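Local coordinates for protein cytosolic phospholipase A2 delta (Homo sapiens, PDB 5IZ5) that hydrolyses glycerophospholipids at the sn-2 position in a calcium-dependent manner, with a preference for linoleic acid at that position, at residues P735-D743 and Q757-G765. The protein carries 3 engineered substitutions. Sequence-based numbering, arbitrary orientation.
Sequences PLVNASFKD and QGGQVDLTG
Asn738 reaches across to the backbone of Gly759. Its ND2 donates to Gly759 O at 2.9 Å, and the bond is nearly straight (165° at the hydrogen). The acceptor lies close to the amide plane of Asn738, but the donor sits above the carbonyl plane of Gly759. With chi1 at -173°, CG stands opposite the backbone N, and this extended setting carries the amide to Gly759. There ND2 also lies 3.8 Å from Val761 CG2. Replacing Asn738 by alanine is likely to leave Gly759 O without this donor and to open a gap beside Val761. The aliphatic part of Lys742 approaches the same carbonyl, with CG 3.5 Å from Gly759 O. The chain bends at its end, and NZ makes a weak hydrogen bond back to Asn738 O.

Both segments belong to the patatin-like catalytic domain and are largely loop. 735-743 follows strand 730-734 of its mixed central sheet, and 757-765 leads on toward helix 779-794. Leu785 and Leu788 of that helix back the contact, touching Leu736, Asn738 and Phe741. The side chain of Leu736 lies about 8 Å from Gly334, a residue that binds substrate.

Apolar contacts flank the polar one. Val761 CG2 meets the edge of the Phe741 ring, 4.0 Å from CE2, and the two side chains cross at about a right angle. Leu763 CD1 packs against the backbone of Val737 and Asn738, 3.7 Å from Asn738 N. The same methyl is 4.5 Å from Leu736 CG. Two oxygens also approach the Phe741 ring. Asn738 OD1, from the same segment, lies in plane at its edge, and Gly758 O is 3.5 Å from Phe741 CE2.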
loop_
_atom_site.group_PDB
_atom_site.type_symbol
_atom_site.label_atom_id
_atom_site.label_comp_id
_atom_site.label_asym_id
_atom_site.label_seq_id
_atom_site.Cartn_x
_atom_site.Cartn_y
_atom_site.Cartn_z
ATOM N N PRO B 735 -8.202 5.658 -26.387
ATOM C CA PRO B 735 -8.486 4.233 -26.296
ATOM C C PRO B 735 -7.609 3.415 -27.226
ATOM O O PRO B 735 -7.074 3.936 -28.211
ATOM C CB PRO B 735 -9.955 4.142 -26.715
ATOM C CG PRO B 735 -10.181 5.319 -27.587
ATOM C CD PRO B 735 -9.270 6.401 -27.084
ATOM N N LEU B 736 -7.452 2.137 -26.910
ATOM C CA LEU B 736 -6.675 1.254 -27.764
ATOM C C LEU B 736 -7.555 0.796 -28.921
ATOM O O LEU B 736 -8.352 -0.131 -28.783
ATOM C CB LEU B 736 -6.137 0.064 -26.974
ATOM C CG LEU B 736 -5.218 -0.888 -27.744
ATOM C CD1 LEU B 736 -4.031 -0.169 -28.374
ATOM C CD2 LEU B 736 -4.736 -1.976 -26.803
ATOM N N VAL B 737 -7.419 1.471 -30.057
ATOM C CA VAL B 737 -8.272 1.217 -31.210
ATOM C C VAL B 737 -7.477 1.393 -32.499
ATOM O O VAL B 737 -6.631 2.277 -32.597
ATOM C CB VAL B 737 -9.512 2.143 -31.189
ATOM C CG1 VAL B 737 -9.125 3.606 -31.395
ATOM C CG2 VAL B 737 -10.535 1.701 -32.226
ATOM N N ASN B 738 -7.743 0.533 -33.476
ATOM C CA ASN B 738 -7.173 0.666 -34.807
ATOM C C ASN B 738 -8.226 1.290 -35.707
ATOM O O ASN B 738 -9.063 0.585 -36.272
ATOM C CB ASN B 738 -6.753 -0.707 -35.344
ATOM C CG ASN B 738 -5.988 -0.621 -36.658
ATOM O OD1 ASN B 738 -5.544 0.451 -37.069
ATOM N ND2 ASN B 738 -5.820 -1.760 -37.318
ATOM N N ALA B 739 -8.209 2.616 -35.809
ATOM C CA ALA B 739 -9.170 3.330 -36.651
ATOM C C ALA B 739 -8.488 3.799 -37.938
ATOM O O ALA B 739 -8.271 2.992 -38.841
ATOM C CB ALA B 739 -9.798 4.488 -35.885
ATOM N N SER B 740 -8.099 5.071 -38.007
ATOM C CA SER B 740 -7.553 5.635 -39.238
ATOM C C SER B 740 -6.207 5.001 -39.603
ATOM O O SER B 740 -5.810 5.025 -40.764
ATOM C CB SER B 740 -7.443 7.166 -39.129
ATOM O OG SER B 740 -6.212 7.563 -38.551
ATOM N N PHE B 741 -5.528 4.409 -38.617
ATOM C CA PHE B 741 -4.245 3.727 -38.829
ATOM C C PHE B 741 -4.326 2.566 -39.809
ATOM O O PHE B 741 -3.314 2.182 -40.385
ATOM C CB PHE B 741 -3.688 3.212 -37.488
ATOM C CG PHE B 741 -2.302 2.613 -37.572
ATOM C CD1 PHE B 741 -1.195 3.423 -37.765
ATOM C CD2 PHE B 741 -2.102 1.248 -37.423
ATOM C CE1 PHE B 741 0.080 2.891 -37.824
ATOM C CE2 PHE B 741 -0.824 0.705 -37.478
ATOM C CZ PHE B 741 0.268 1.527 -37.681
ATOM N N LYS B 742 -5.507 1.984 -39.988
ATOM C CA LYS B 742 -5.661 0.901 -40.969
ATOM C C LYS B 742 -5.213 1.400 -42.354
ATOM O O LYS B 742 -4.520 0.692 -43.087
ATOM C CB LYS B 742 -7.109 0.411 -41.035
ATOM C CG LYS B 742 -7.284 -1.107 -40.996
ATOM C CD LYS B 742 -8.692 -1.513 -40.573
ATOM C CE LYS B 742 -9.164 -0.771 -39.323
ATOM N NZ LYS B 742 -10.063 -1.583 -38.459
ATOM N N ASP B 743 -5.582 2.642 -42.671
ATOM C CA ASP B 743 -5.348 3.227 -43.998
ATOM C C ASP B 743 -4.036 4.002 -44.083
ATOM O O ASP B 743 -3.377 3.986 -45.124
ATOM C CB ASP B 743 -6.490 4.177 -44.382
ATOM C CG ASP B 743 -7.855 3.543 -44.248
ATOM O OD1 ASP B 743 -8.011 2.368 -44.644
ATOM O OD2 ASP B 743 -8.772 4.227 -43.747
ATOM N N GLN B 757 -0.180 -4.394 -44.824
ATOM C CA GLN B 757 -0.043 -5.345 -43.715
ATOM C C GLN B 757 0.279 -4.652 -42.389
ATOM O O GLN B 757 -0.232 -5.051 -41.344
ATOM C CB GLN B 757 1.020 -6.406 -44.027
ATOM C CG GLN B 757 0.549 -7.846 -43.830
ATOM C CD GLN B 757 -0.807 -8.159 -44.456
ATOM O OE1 GLN B 757 -1.830 -8.154 -43.767
ATOM N NE2 GLN B 757 -0.822 -8.447 -45.757
ATOM N N GLY B 758 1.110 -3.611 -42.440
ATOM C CA GLY B 758 1.481 -2.834 -41.250
ATOM C C GLY B 758 0.323 -2.253 -40.448
ATOM O O GLY B 758 0.478 -1.973 -39.257
ATOM N N GLY B 759 -0.831 -2.072 -41.091
ATOM C CA GLY B 759 -2.023 -1.538 -40.430
ATOM C C GLY B 759 -3.059 -2.587 -40.079
ATOM O O GLY B 759 -4.187 -2.251 -39.714
ATOM N N GLN B 760 -2.677 -3.856 -40.176
ATOM C CA GLN B 760 -3.547 -4.958 -39.796
ATOM C C GLN B 760 -3.173 -5.397 -38.381
ATOM O O GLN B 760 -2.425 -6.358 -38.190
ATOM C CB GLN B 760 -3.386 -6.116 -40.786
ATOM C CG GLN B 760 -3.786 -5.767 -42.213
ATOM C CD GLN B 760 -5.156 -6.303 -42.592
ATOM O OE1 GLN B 760 -6.168 -5.939 -41.989
ATOM N NE2 GLN B 760 -5.197 -7.165 -43.604
ATOM N N VAL B 761 -3.698 -4.675 -37.394
ATOM C CA VAL B 761 -3.386 -4.925 -35.991
ATOM C C VAL B 761 -4.476 -5.806 -35.398
ATOM O O VAL B 761 -5.636 -5.400 -35.305
ATOM C CB VAL B 761 -3.268 -3.615 -35.181
ATOM C CG1 VAL B 761 -2.686 -3.888 -33.796
ATOM C CG2 VAL B 761 -2.396 -2.610 -35.920
ATOM N N ASP B 762 -4.089 -7.011 -34.992
ATOM C CA ASP B 762 -5.038 -7.996 -34.498
ATOM C C ASP B 762 -5.436 -7.695 -33.045
ATOM O O ASP B 762 -4.855 -8.238 -32.108
ATOM C CB ASP B 762 -4.432 -9.404 -34.633
ATOM C CG ASP B 762 -5.447 -10.506 -34.395
ATOM O OD1 ASP B 762 -6.654 -10.192 -34.281
ATOM O OD2 ASP B 762 -5.037 -11.686 -34.316
ATOM N N LEU B 763 -6.443 -6.841 -32.874
ATOM C CA LEU B 763 -6.927 -6.449 -31.547
ATOM C C LEU B 763 -8.195 -7.177 -31.087
ATOM O O LEU B 763 -8.567 -7.055 -29.918
ATOM C CB LEU B 763 -7.209 -4.941 -31.512
ATOM C CG LEU B 763 -6.063 -3.965 -31.786
ATOM C CD1 LEU B 763 -6.582 -2.541 -31.673
ATOM C CD2 LEU B 763 -4.895 -4.173 -30.835
ATOM N N THR B 764 -8.865 -7.912 -31.978
ATOM C CA THR B 764 -10.239 -8.396 -31.681
ATOM C C THR B 764 -10.623 -9.878 -31.832
ATOM O O THR B 764 -11.458 -10.366 -31.069
ATOM C CB THR B 764 -11.274 -7.586 -32.489
ATOM O OG1 THR B 764 -10.873 -7.527 -33.865
ATOM C CG2 THR B 764 -11.403 -6.176 -31.938
ATOM N N GLY B 765 -10.069 -10.588 -32.805
ATOM C CA GLY B 765 -10.430 -11.994 -32.998
ATOM C C GLY B 765 -9.778 -12.917 -31.986
ATOM O O GLY B 765 -9.075 -12.468 -31.072
#